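Local structure of DUF4974 domain-containing protein (Parabacteroides distasonis, 4M0N) at residues V33-G38 against K78-R83; T53-T56 against L61-M64; A87-L92 against F96-Y101; V118-S123 against G140-K145. The protein is a putative anti-sigma factor, probably a membrane-anchored FecR-like regulator that restrains a sigma factor, represented here by the C-terminal part of the protein. The protein carries 1 engineered substitution. All coordinates share one frame; numbering follows the deposited sequence. Where two conformers were deposited one is given.

Interaction 1 (V33-G38 against K78-R83)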
loop_
_atom_site.group_PDB
_atom_site.type_symbol
_atom_site.label_atom_id
_atom_site.label_comp_id
_atom_site.label_asym_id
_atom_site.label_seq_id
_atom_site.Cartn_x
_atom_site.Cartn_y
_atom_site.Cartn_z
ATOM N N VAL A 33 10.533 1.406 -11.820
ATOM C CA VAL A 33 11.415 2.436 -12.310
ATOM C C VAL A 33 12.687 2.476 -11.501
ATOM O O VAL A 33 12.702 2.216 -10.299
ATOM C CB VAL A 33 10.737 3.818 -12.339
ATOM C CG1 VAL A 33 10.441 4.296 -10.940
ATOM C CG2 VAL A 33 11.592 4.846 -13.071
ATOM N N THR A 34 13.777 2.771 -12.182
ATOM C CA THR A 34 15.014 2.988 -11.509
ATOM C C THR A 34 15.260 4.491 -11.486
ATOM O O THR A 34 15.279 5.156 -12.535
ATOM C CB THR A 34 16.155 2.242 -12.187
ATOM O OG1 THR A 34 15.812 0.865 -12.249
ATOM C CG2 THR A 34 17.410 2.386 -11.406
ATOM N N LEU A 35 15.461 5.021 -10.288
ATOM C CA LEU A 35 15.728 6.435 -10.129
ATOM C C LEU A 35 17.180 6.807 -10.461
ATOM O O LEU A 35 18.046 5.939 -10.565
ATOM C CB LEU A 35 15.373 6.856 -8.698
ATOM C CG LEU A 35 13.898 6.728 -8.356
ATOM C CD1 LEU A 35 13.668 7.066 -6.895
ATOM C CD2 LEU A 35 13.054 7.634 -9.240
ATOM N N PRO A 36 17.458 8.109 -10.621
ATOM C CA PRO A 36 18.809 8.563 -10.999
ATOM C C PRO A 36 19.928 8.137 -10.057
ATOM O O PRO A 36 21.090 8.086 -10.473
ATOM C CB PRO A 36 18.676 10.087 -10.982
ATOM C CG PRO A 36 17.237 10.336 -11.244
ATOM C CD PRO A 36 16.510 9.237 -10.550
ATOM N N ASP A 37 19.597 7.879 -8.790
ATOM C CA ASP A 37 20.576 7.421 -7.816
ATOM C C ASP A 37 20.725 5.894 -7.806
ATOM O O ASP A 37 21.474 5.362 -6.986
ATOM C CB ASP A 37 20.153 7.877 -6.406
ATOM C CG ASP A 37 18.872 7.209 -5.942
ATOM O OD1 ASP A 37 18.101 6.778 -6.820
ATOM O OD2 ASP A 37 18.651 7.094 -4.705
ATOM N N GLY A 38 19.962 5.191 -8.644
ATOM C CA GLY A 38 19.994 3.725 -8.656
ATOM C C GLY A 38 18.946 3.051 -7.781
ATOM O O GLY A 38 18.845 1.826 -7.758
ATOM N N LYS A 78 23.434 11.496 1.886
ATOM C CA LYS A 78 22.315 12.057 1.152
ATOM C C LYS A 78 21.057 11.246 1.479
ATOM O O LYS A 78 20.777 10.240 0.836
ATOM C CB LYS A 78 22.623 12.014 -0.347
ATOM C CG LYS A 78 22.031 13.154 -1.154
ATOM C CD LYS A 78 22.623 13.154 -2.557
ATOM C CE LYS A 78 21.810 13.995 -3.529
ATOM N NZ LYS A 78 22.362 13.927 -4.912
ATOM N N PRO A 79 20.329 11.655 2.522
ATOM C CA PRO A 79 19.138 10.901 2.876
ATOM C C PRO A 79 18.146 10.879 1.728
ATOM O O PRO A 79 18.098 11.823 0.912
ATOM C CB PRO A 79 18.554 11.690 4.042
ATOM C CG PRO A 79 19.708 12.441 4.622
ATOM C CD PRO A 79 20.580 12.774 3.448
ATOM N N PHE A 80 17.375 9.802 1.668
ATOM C CA PHE A 80 16.318 9.641 0.682
ATOM C C PHE A 80 15.009 9.861 1.422
ATOM O O PHE A 80 14.818 9.263 2.467
ATOM C CB PHE A 80 16.360 8.208 0.148
ATOM C CG PHE A 80 15.478 7.974 -1.030
ATOM C CD1 PHE A 80 14.106 7.730 -0.869
ATOM C CD2 PHE A 80 16.016 7.956 -2.313
ATOM C CE1 PHE A 80 13.305 7.511 -1.980
ATOM C CE2 PHE A 80 15.210 7.749 -3.420
ATOM C CZ PHE A 80 13.852 7.516 -3.256
ATOM N N ILE A 81 14.139 10.701 0.879
ATOM C CA ILE A 81 12.852 10.976 1.517
ATOM C C ILE A 81 11.704 10.659 0.584
ATOM O O ILE A 81 11.612 11.192 -0.548
ATOM C CB ILE A 81 12.756 12.426 1.992
ATOM C CG1 ILE A 81 13.817 12.708 3.049
ATOM C CG2 ILE A 81 11.340 12.689 2.514
ATOM C CD1 ILE A 81 13.805 14.126 3.584
ATOM N N VAL A 82 10.817 9.787 1.044
ATOM C CA VAL A 82 9.556 9.592 0.340
ATOM C C VAL A 82 8.539 10.477 1.061
ATOM O O VAL A 82 8.207 10.239 2.220
ATOM C CB VAL A 82 9.088 8.138 0.365
ATOM C CG1 VAL A 82 7.693 8.043 -0.286
ATOM C CG2 VAL A 82 10.096 7.228 -0.319
ATOM N N ARG A 83 8.073 11.498 0.371
ATOM C CA ARG A 83 7.132 12.457 0.930
ATOM C C ARG A 83 5.725 12.121 0.502
ATOM O O ARG A 83 5.367 12.172 -0.690
ATOM C CB ARG A 83 7.480 13.878 0.493
ATOM C CG ARG A 83 6.478 14.946 0.934
ATOM C CD ARG A 83 7.159 16.302 0.990
ATOM N NE ARG A 83 8.181 16.307 2.020
ATOM C CZ ARG A 83 9.219 17.134 2.065
ATOM N NH1 ARG A 83 9.370 18.096 1.155
ATOM N NH2 ARG A 83 10.090 17.030 3.068
#
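The backbones of Asp37 and Phe80 stay well apart, 9.8 Å between their CA atoms, so the type I beta turn from Leu35 to Gly38 meets the start of strand 80-83 through side chains alone. The contact closes one end of the two facing beta sheets of the FecR domain: the turn joins the antiparallel strands 31-34 and 40-43 of one sheet, while Phe80 belongs to the other. Within the turn Gly38 N donates to Leu35 O at 2.8 Å. Pro36 suits the second position, its ring fixing phi near the value such a turn requires, and Gly38 takes up a positive phi that strains other residues.

Phe80 swings its ring across to the turn because CG stands anti to the backbone N (chi1 -170°), and both partners come at the ring edge. Leu35, an apolar residue suited to this buried place, crosses the ring at about a right angle and sets CD1 3.7 Å from Phe80 CZ, near the ring plane. Asp37 lies along the neighbouring part of the rim, its carboxylate only 18° out of parallel with the ring. The slightly positive C-H rim of the phenyl ring would make this a mildly favourable place for an acidic oxygen. Asp37 OD2 has stronger partners as well, a salt bridge to Arg60 NH1 and a hydrogen bond with Thr39 OG1, which would fix the carboxylate nearly level with the ring. Phe80 also packs on Val62 and Val91 within its own sheet. Asp37 OD2 sits astride one ring bond, 3.7 Å from both Phe80 CD2 and Phe80 CE2.

Interaction 2 (T53-T56 against L61-M64)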
loop_
_atom_site.group_PDB
_atom_site.type_symbol
_atom_site.label_atom_id
_atom_site.label_comp_id
_atom_site.label_asym_id
_atom_site.label_seq_id
_atom_site.Cartn_x
_atom_site.Cartn_y
_atom_site.Cartn_z
ATOM N N THR A 53 14.652 14.480 -12.572
ATOM C CA THR A 53 15.530 13.685 -13.452
ATOM C C THR A 53 16.996 13.644 -12.933
ATOM O O THR A 53 17.783 12.807 -13.352
ATOM C CB THR A 53 15.395 14.146 -14.914
ATOM O OG1 THR A 53 15.524 15.561 -14.963
ATOM C CG2 THR A 53 13.998 13.730 -15.467
ATOM N N GLU A 54 17.333 14.534 -12.006
ATOM C CA GLU A 54 18.605 14.511 -11.288
ATOM C C GLU A 54 18.360 14.942 -9.841
ATOM O O GLU A 54 17.599 15.882 -9.617
ATOM C CB GLU A 54 19.576 15.482 -11.974
ATOM C CG GLU A 54 20.980 15.552 -11.398
ATOM C CD GLU A 54 21.960 16.207 -12.370
ATOM O OE1 GLU A 54 21.571 16.468 -13.530
ATOM O OE2 GLU A 54 23.122 16.455 -11.986
ATOM N N PHE A 55 18.995 14.278 -8.875
ATOM C CA PHE A 55 18.892 14.665 -7.470
ATOM C C PHE A 55 20.009 15.697 -7.228
ATOM O O PHE A 55 21.167 15.330 -7.006
ATOM C CB PHE A 55 19.082 13.460 -6.531
ATOM C CG PHE A 55 17.923 12.494 -6.515
ATOM C CD1 PHE A 55 16.649 12.932 -6.169
ATOM C CD2 PHE A 55 18.114 11.136 -6.774
ATOM C CE1 PHE A 55 15.583 12.035 -6.105
ATOM C CE2 PHE A 55 17.050 10.244 -6.735
ATOM C CZ PHE A 55 15.799 10.693 -6.403
ATOM N N THR A 56 19.668 16.975 -7.311
ATOM C CA THR A 56 20.677 18.040 -7.210
ATOM C C THR A 56 20.813 18.617 -5.799
ATOM O O THR A 56 21.777 19.338 -5.517
ATOM C CB THR A 56 20.383 19.192 -8.195
ATOM O OG1 THR A 56 19.071 19.714 -7.954
ATOM C CG2 THR A 56 20.484 18.703 -9.638
ATOM N N LEU A 61 14.757 13.520 -2.783
ATOM C CA LEU A 61 13.332 13.645 -2.455
ATOM C C LEU A 61 12.420 13.194 -3.582
ATOM O O LEU A 61 12.575 13.629 -4.717
ATOM C CB LEU A 61 13.003 15.107 -2.146
ATOM C CG LEU A 61 11.529 15.418 -1.844
ATOM C CD1 LEU A 61 11.161 14.856 -0.488
ATOM C CD2 LEU A 61 11.351 16.925 -1.882
ATOM N N VAL A 62 11.459 12.332 -3.260
ATOM C CA VAL A 62 10.377 11.985 -4.163
ATOM C C VAL A 62 9.045 12.198 -3.424
ATOM O O VAL A 62 8.999 12.228 -2.174
ATOM C CB VAL A 62 10.523 10.585 -4.779
ATOM C CG1 VAL A 62 11.905 10.418 -5.425
ATOM C CG2 VAL A 62 10.257 9.483 -3.765
ATOM N N GLU A 63 7.995 12.446 -4.200
ATOM C CA GLU A 63 6.642 12.601 -3.668
ATOM C C GLU A 63 5.805 11.491 -4.228
ATOM O O GLU A 63 5.926 11.147 -5.405
ATOM C CB GLU A 63 6.016 13.954 -4.039
ATOM C CG GLU A 63 6.630 15.147 -3.318
ATOM C CD GLU A 63 6.003 16.472 -3.741
ATOM O OE1 GLU A 63 5.303 16.513 -4.761
ATOM O OE2 GLU A 63 6.246 17.475 -3.058
ATOM N N MET A 64 4.970 10.886 -3.389
ATOM C CA MET A 64 4.195 9.779 -3.832
ATOM C C MET A 64 2.839 9.752 -3.167
ATOM O O MET A 64 2.696 10.117 -2.001
ATOM C CB MET A 64 4.967 8.486 -3.533
ATOM C CG MET A 64 4.346 7.260 -4.154
ATOM S SD MET A 64 3.161 6.360 -3.137
ATOM C CE MET A 64 4.266 5.823 -1.823
#
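Phe55 meets Leu61 and Val62 through its ring edge, the CA atoms of Phe55 and Leu61 standing 7.6 Å apart. One part of the contact is aromatic against main chain. Leu61 O lies in the plane of the ring, 3.7 Å from Phe55 CE1, where the weakly positive C-H rim faces a carbonyl oxygen, which is probably mildly attractive. The backbone nitrogen is equally near, Leu61 N being 3.7 Å from the same CE1, so Leu61 contributes backbone atoms from the peptides on both sides of its CA, and its isobutyl group turns away.

The other part is apolar. Val62 CG1 approaches the ring at its far corner, 4.0 Å from Phe55 CZ and near the ring plane. The valine sends this methyl toward the phenylalanine by holding it anti to its own carbonyl carbon (chi1 -52°). A beta-branched residue fits here, since it favours extended backbone and has a second methyl to turn elsewhere. A flat, long side chain is equally apt at Phe55, because from a loop without regular structure it can reach the strand with its tip.

Polar anchoring comes from outside: Phe55 O accepts a hydrogen bond from Lys78 NZ. The loop carrying Phe55 connects the antiparallel neighbours 48-51 and 60-65, and the ring also touches Pro36 and Asp37 of the turn after strand 31-34, while Leu61 and Val62 pack against strand 80-83 beside them.

Interaction 3 (A87-L92 against F96-Y101)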
loop_
_atom_site.group_PDB
_atom_site.type_symbol
_atom_site.label_atom_id
_atom_site.label_comp_id
_atom_site.label_asym_id
_atom_site.label_seq_id
_atom_site.Cartn_x
_atom_site.Cartn_y
_atom_site.Cartn_z
ATOM N N ALA A 87 3.133 11.829 5.896
ATOM C CA ALA A 87 4.412 11.519 6.514
ATOM C C ALA A 87 5.527 11.604 5.539
ATOM O O ALA A 87 5.362 11.330 4.355
ATOM C CB ALA A 87 4.402 10.098 7.056
ATOM N N ASP A 88 6.693 11.934 6.055
ATOM C CA ASP A 88 7.909 11.688 5.313
ATOM C C ASP A 88 8.531 10.400 5.790
ATOM O O ASP A 88 8.660 10.166 7.001
ATOM C CB ASP A 88 8.937 12.794 5.557
ATOM C CG ASP A 88 8.643 14.103 4.828
ATOM O OD1 ASP A 88 7.792 14.161 3.936
ATOM O OD2 ASP A 88 9.366 15.110 5.082
ATOM N N VAL A 89 9.017 9.595 4.852
ATOM C CA VAL A 89 9.764 8.415 5.210
ATOM C C VAL A 89 11.201 8.657 4.787
ATOM O O VAL A 89 11.486 8.831 3.591
ATOM C CB VAL A 89 9.190 7.171 4.516
ATOM C CG1 VAL A 89 9.982 5.946 4.914
ATOM C CG2 VAL A 89 7.703 7.059 4.821
ATOM N N LYS A 90 12.108 8.631 5.764
ATOM C CA LYS A 90 13.499 9.045 5.560
ATOM C C LYS A 90 14.460 7.895 5.803
ATOM O O LYS A 90 14.378 7.227 6.843
ATOM C CB LYS A 90 13.760 10.164 6.525
ATOM C CG LYS A 90 15.104 10.826 6.394
ATOM C CD LYS A 90 15.155 12.011 7.345
ATOM C CE LYS A 90 16.421 12.809 7.134
ATOM N NZ LYS A 90 17.624 12.002 7.480
ATOM N N VAL A 91 15.331 7.618 4.844
ATOM C CA VAL A 91 16.280 6.558 5.013
ATOM C C VAL A 91 17.646 6.995 4.497
ATOM O O VAL A 91 17.756 7.960 3.726
ATOM C CB VAL A 91 15.885 5.234 4.321
ATOM C CG1 VAL A 91 14.473 4.788 4.694
ATOM C CG2 VAL A 91 16.057 5.308 2.812
ATOM N N LEU A 92 18.673 6.248 4.883
ATOM C CA LEU A 92 19.960 6.353 4.202
ATOM C C LEU A 92 20.138 5.237 3.174
ATOM O O LEU A 92 20.686 5.437 2.097
ATOM C CB LEU A 92 21.091 6.299 5.218
ATOM C CG LEU A 92 21.018 7.302 6.360
ATOM C CD1 LEU A 92 22.248 7.107 7.246
ATOM C CD2 LEU A 92 20.964 8.731 5.853
ATOM N N PHE A 96 11.718 -0.766 1.698
ATOM C CA PHE A 96 10.491 -0.596 2.469
ATOM C C PHE A 96 9.319 -0.294 1.569
ATOM O O PHE A 96 9.486 0.250 0.459
ATOM C CB PHE A 96 10.652 0.527 3.482
ATOM C CG PHE A 96 11.066 1.834 2.853
ATOM C CD1 PHE A 96 12.395 2.085 2.542
ATOM C CD2 PHE A 96 10.125 2.795 2.557
ATOM C CE1 PHE A 96 12.764 3.268 1.916
ATOM C CE2 PHE A 96 10.489 3.981 1.902
ATOM C CZ PHE A 96 11.823 4.221 1.610
ATOM N N ASN A 97 8.140 -0.673 2.068
ATOM C CA ASN A 97 6.865 -0.385 1.426
ATOM C C ASN A 97 6.164 0.790 2.057
ATOM O O ASN A 97 6.110 0.924 3.264
ATOM C CB ASN A 97 5.935 -1.603 1.591
ATOM C CG ASN A 97 4.822 -1.637 0.580
ATOM O OD1 ASN A 97 5.042 -1.975 -0.599
ATOM N ND2 ASN A 97 3.595 -1.388 1.046
ATOM N N VAL A 98 5.596 1.649 1.209
ATOM C CA VAL A 98 4.775 2.760 1.663
ATOM C C VAL A 98 3.442 2.620 0.957
ATOM O O VAL A 98 3.363 2.669 -0.269
ATOM C CB VAL A 98 5.386 4.114 1.282
ATOM C CG1 VAL A 98 4.530 5.218 1.797
ATOM C CG2 VAL A 98 6.811 4.244 1.819
ATOM N N LYS A 99 2.418 2.397 1.756
ATOM C CA LYS A 99 1.056 2.258 1.224
ATOM C C LYS A 99 0.288 3.447 1.720
ATOM O O LYS A 99 -0.049 3.540 2.920
ATOM C CB LYS A 99 0.417 0.962 1.670
ATOM C CG LYS A 99 -0.931 0.763 1.011
ATOM C CD LYS A 99 -1.542 -0.535 1.420
ATOM C CE LYS A 99 -2.893 -0.677 0.732
ATOM N NZ LYS A 99 -3.340 -2.065 0.974
ATOM N N ALA A 100 -0.031 4.376 0.816
ATOM C CA ALA A 100 -0.588 5.693 1.190
ATOM C C ALA A 100 -1.535 6.196 0.118
ATOM O O ALA A 100 -1.371 7.255 -0.424
ATOM C CB ALA A 100 0.533 6.703 1.452
ATOM N N TYR A 101 -2.512 5.381 -0.203
ATOM C CA TYR A 101 -3.535 5.759 -1.174
ATOM C C TYR A 101 -4.414 6.829 -0.520
ATOM O O TYR A 101 -4.947 6.662 0.600
ATOM C CB TYR A 101 -4.402 4.563 -1.578
ATOM C CG TYR A 101 -3.710 3.571 -2.455
ATOM C CD1 TYR A 101 -3.608 3.769 -3.828
ATOM C CD2 TYR A 101 -3.146 2.428 -1.919
ATOM C CE1 TYR A 101 -2.975 2.853 -4.649
ATOM C CE2 TYR A 101 -2.538 1.511 -2.731
ATOM C CZ TYR A 101 -2.434 1.725 -4.078
ATOM O OH TYR A 101 -1.828 0.784 -4.858
#
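Phe96 reaches from strand 96-100 to Val89 and Val91 of strand 88-91, two strands whose axes run antiparallel at 172° and lie 10.0 Å apart. They belong to different sheets, facing each other across the core of the FecR domain rather than pairing edge to edge. From CB the phenylalanine turns into the space between its own backbone N and carbonyl carbon (chi1 56°), which brings the ring up to the gap between the two valines. CD1 and CD2 already touch Val91 CG1 and Val89 CG1, and one atom further along the approach is closest. Phe96 CE1 comes to 3.6 Å from Val91 CG1, and on the other flank Phe96 CE2 is 3.6 Å from Val89 CG1. At the tip, CZ is shared, with Val91 CG1 4.1 Å away and Val89 CG1 a little further. Both methyls approach obliquely, from the same side of the ring plane.

Val98 CG2 lies in the ring plane at its edge and also meets Val89 CG2 at 4.2 Å, carrying the seam one step along the strands. Phe70, of a strand in the sheet of Phe96, meets the ring with nearly parallel planes. Compact beta-branched residues suit this layer because they fill it without long flexible chains. With only methyls and an aromatic ring in touch, cohesion here is dispersive and hydrophobic and lacks the directionality of hydrogen bonds; the strands' backbone polar groups are instead paired within their own sheets.

Interaction 4 (V118-S123 against G140-K145). With EDO (1,2-ethanediol), chain C.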
loop_
_atom_site.group_PDB
_atom_site.type_symbol
_atom_site.label_atom_id
_atom_site.label_comp_id
_atom_site.label_asym_id
_atom_site.label_seq_id
_atom_site.Cartn_x
_atom_site.Cartn_y
_atom_site.Cartn_z
ATOM N N VAL A 118 10.154 7.500 10.163
ATOM C CA VAL A 118 8.897 8.011 9.700
ATOM C C VAL A 118 8.580 9.264 10.477
ATOM O O VAL A 118 8.360 9.226 11.692
ATOM C CB VAL A 118 7.778 6.976 9.884
ATOM C CG1 VAL A 118 6.462 7.535 9.358
ATOM C CG2 VAL A 118 8.134 5.670 9.158
ATOM N N ASP A 119 8.514 10.383 9.760
ATOM C CA ASP A 119 8.324 11.658 10.374
ATOM C C ASP A 119 6.924 12.147 10.050
ATOM O O ASP A 119 6.574 12.342 8.888
ATOM C CB ASP A 119 9.319 12.667 9.823
ATOM C CG ASP A 119 10.749 12.278 10.059
ATOM O OD1 ASP A 119 11.064 11.781 11.159
ATOM O OD2 ASP A 119 11.584 12.492 9.143
ATOM N N MET A 120 6.153 12.389 11.105
ATOM C CA MET A 120 4.777 12.866 11.022
ATOM C C MET A 120 4.722 14.146 11.867
ATOM O O MET A 120 5.636 14.438 12.638
ATOM C CB MET A 120 3.804 11.786 11.544
ATOM C CG MET A 120 3.689 10.522 10.676
ATOM S SD MET A 120 3.208 9.042 11.562
ATOM C CE MET A 120 4.658 8.702 12.588
ATOM N N PRO A 121 3.669 14.946 11.699
ATOM C CA PRO A 121 3.629 16.243 12.361
ATOM C C PRO A 121 3.946 16.180 13.858
ATOM O O PRO A 121 4.750 16.961 14.391
ATOM C CB PRO A 121 2.192 16.705 12.093
ATOM C CG PRO A 121 1.856 16.079 10.780
ATOM C CD PRO A 121 2.489 14.714 10.842
ATOM N N GLU A 122 3.360 15.217 14.535
ATOM C CA GLU A 122 3.549 15.176 15.979
ATOM C C GLU A 122 4.151 13.863 16.466
ATOM O O GLU A 122 4.070 13.544 17.660
ATOM C CB GLU A 122 2.217 15.488 16.631
ATOM C CG GLU A 122 1.721 16.909 16.320
ATOM C CD GLU A 122 2.637 18.033 16.833
ATOM O OE1 GLU A 122 3.170 17.952 17.948
ATOM O OE2 GLU A 122 2.799 19.050 16.126
ATOM N N SER A 123 4.833 13.149 15.574
ATOM C CA SER A 123 5.387 11.823 15.875
ATOM C C SER A 123 6.580 11.545 14.988
ATOM O O SER A 123 6.486 11.733 13.776
ATOM C CB SER A 123 4.343 10.737 15.580
ATOM O OG SER A 123 4.910 9.429 15.675
ATOM N N GLY A 140 -6.833 9.517 13.297
ATOM C CA GLY A 140 -5.541 10.069 13.676
ATOM C C GLY A 140 -4.744 9.080 14.495
ATOM O O GLY A 140 -3.655 9.407 14.982
ATOM N N GLU A 141 -5.279 7.878 14.662
ATOM C CA GLU A 141 -4.519 6.860 15.402
ATOM C C GLU A 141 -3.263 6.481 14.664
ATOM O O GLU A 141 -3.197 6.447 13.427
ATOM C CB GLU A 141 -5.394 5.614 15.699
ATOM C CG GLU A 141 -6.462 5.822 16.739
ATOM C CD GLU A 141 -7.249 4.540 17.052
ATOM O OE1 GLU A 141 -6.948 3.484 16.460
ATOM O OE2 GLU A 141 -8.162 4.586 17.897
ATOM N N ILE A 142 -2.243 6.124 15.437
ATOM C CA ILE A 142 -0.983 5.701 14.914
ATOM C C ILE A 142 -0.612 4.426 15.680
ATOM O O ILE A 142 -0.582 4.438 16.913
ATOM C CB ILE A 142 0.128 6.754 15.161
ATOM C CG1 ILE A 142 -0.241 8.131 14.565
ATOM C CG2 ILE A 142 1.434 6.273 14.560
ATOM C CD1 ILE A 142 0.673 9.266 15.002
ATOM N N LEU A 143 -0.327 3.365 14.942
ATOM C CA LEU A 143 0.038 2.067 15.538
ATOM C C LEU A 143 1.352 1.595 15.000
ATOM O O LEU A 143 1.508 1.422 13.788
ATOM C CB LEU A 143 -1.047 1.020 15.208
ATOM C CG LEU A 143 -0.757 -0.403 15.665
ATOM C CD1 LEU A 143 -0.550 -0.414 17.157
ATOM C CD2 LEU A 143 -1.881 -1.371 15.214
ATOM N N LYS A 144 2.313 1.346 15.891
ATOM C CA LYS A 144 3.519 0.645 15.516
ATOM C C LYS A 144 3.405 -0.792 15.979
ATOM O O LYS A 144 3.012 -1.054 17.098
ATOM C CB LYS A 144 4.737 1.301 16.178
ATOM C CG LYS A 144 6.082 0.679 15.812
ATOM C CD LYS A 144 6.630 -0.172 16.919
ATOM C CE LYS A 144 7.802 -1.026 16.478
ATOM N NZ LYS A 144 8.093 -1.994 17.584
ATOM N N LYS A 145 3.783 -1.711 15.099
ATOM C CA LYS A 145 3.612 -3.121 15.339
ATOM C C LYS A 145 4.554 -3.950 14.488
ATOM O O LYS A 145 5.256 -3.421 13.643
ATOM C CB LYS A 145 2.179 -3.555 15.037
ATOM C CG LYS A 145 1.762 -3.391 13.582
ATOM C CD LYS A 145 0.356 -3.925 13.326
ATOM C CE LYS A 145 0.169 -5.412 13.616
ATOM N NZ LYS A 145 -1.097 -5.838 12.976
HETATM C C1 EDO C . -4.702 2.687 13.823
HETATM O O1 EDO C . -6.134 2.806 13.882
HETATM C C2 EDO C . -4.325 1.534 12.902
HETATM O O2 EDO C . -5.009 0.339 13.285
#
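Ile142 extends its outermost methyl to Ser123 and Met120, joining the tip of beta hairpin 116-127 to edge strand 142-146 of the facing sheet. The closer approach is between Ile142 CD1 and Ser123 CB, 4.0 Å, so the serine offers its methylene to the apolar chain. Met120 comes next, its SD 4.3 Å from the same Ile142 CD1. The isoleucine reaches both because CG1 stands anti to its carbonyl carbon and the chain then runs extended (chi2 169°), holding CD1 well forward. A flexible thioether is suited to such a rim, as it can adapt to whatever lies beside it.

Behind these atoms stands the type I beta turn from Met120 to Ser123, which links strands 116-120 and 123-127. Met120 N donates to Ser123 O at 2.8 Å, while the return bond from Ser123 N to Met120 O is weak at 3.3 Å; together they hold the two contacting residues side by side. Pro121 suits the turn, its ring restricting phi. Met120 further rests on Val135 and Ala87, and Ile142 on Ile133, which continue the contact inward between the sheets.

On the other segment, Gly140 has a positive phi that suits a residue without a side chain, just before strand 142-146, and Asn139 OD1 accepts from Glu141 N. Glu141 binds an ethanediol molecule, probably from the crystallisation liquor: EDO O1 donates to Glu141 OE1 at 2.8 Å.

In the fold
From the N terminus, the first turn at 33-38 waits for strand 80-83, so interaction 1 closes a loop with 39 residues between its segments. Interaction 2 is nested inside it, closing the short connection between strands 48-51 and 60-65; the two touch, since strands 60-65 and 80-83 are neighbours. Interaction 3 then opens in series, bringing strand 88-91, the next neighbour of 80-83, over strand 94-100 of the facing sheet. Interaction 4 follows, also in series, one strand further across, where 116-120 pairs with 88-91. No contacts cross. Interactions 1, 3 and 4 tie the two sheets together at successive places, while interaction 2 fastens a loop to one of them.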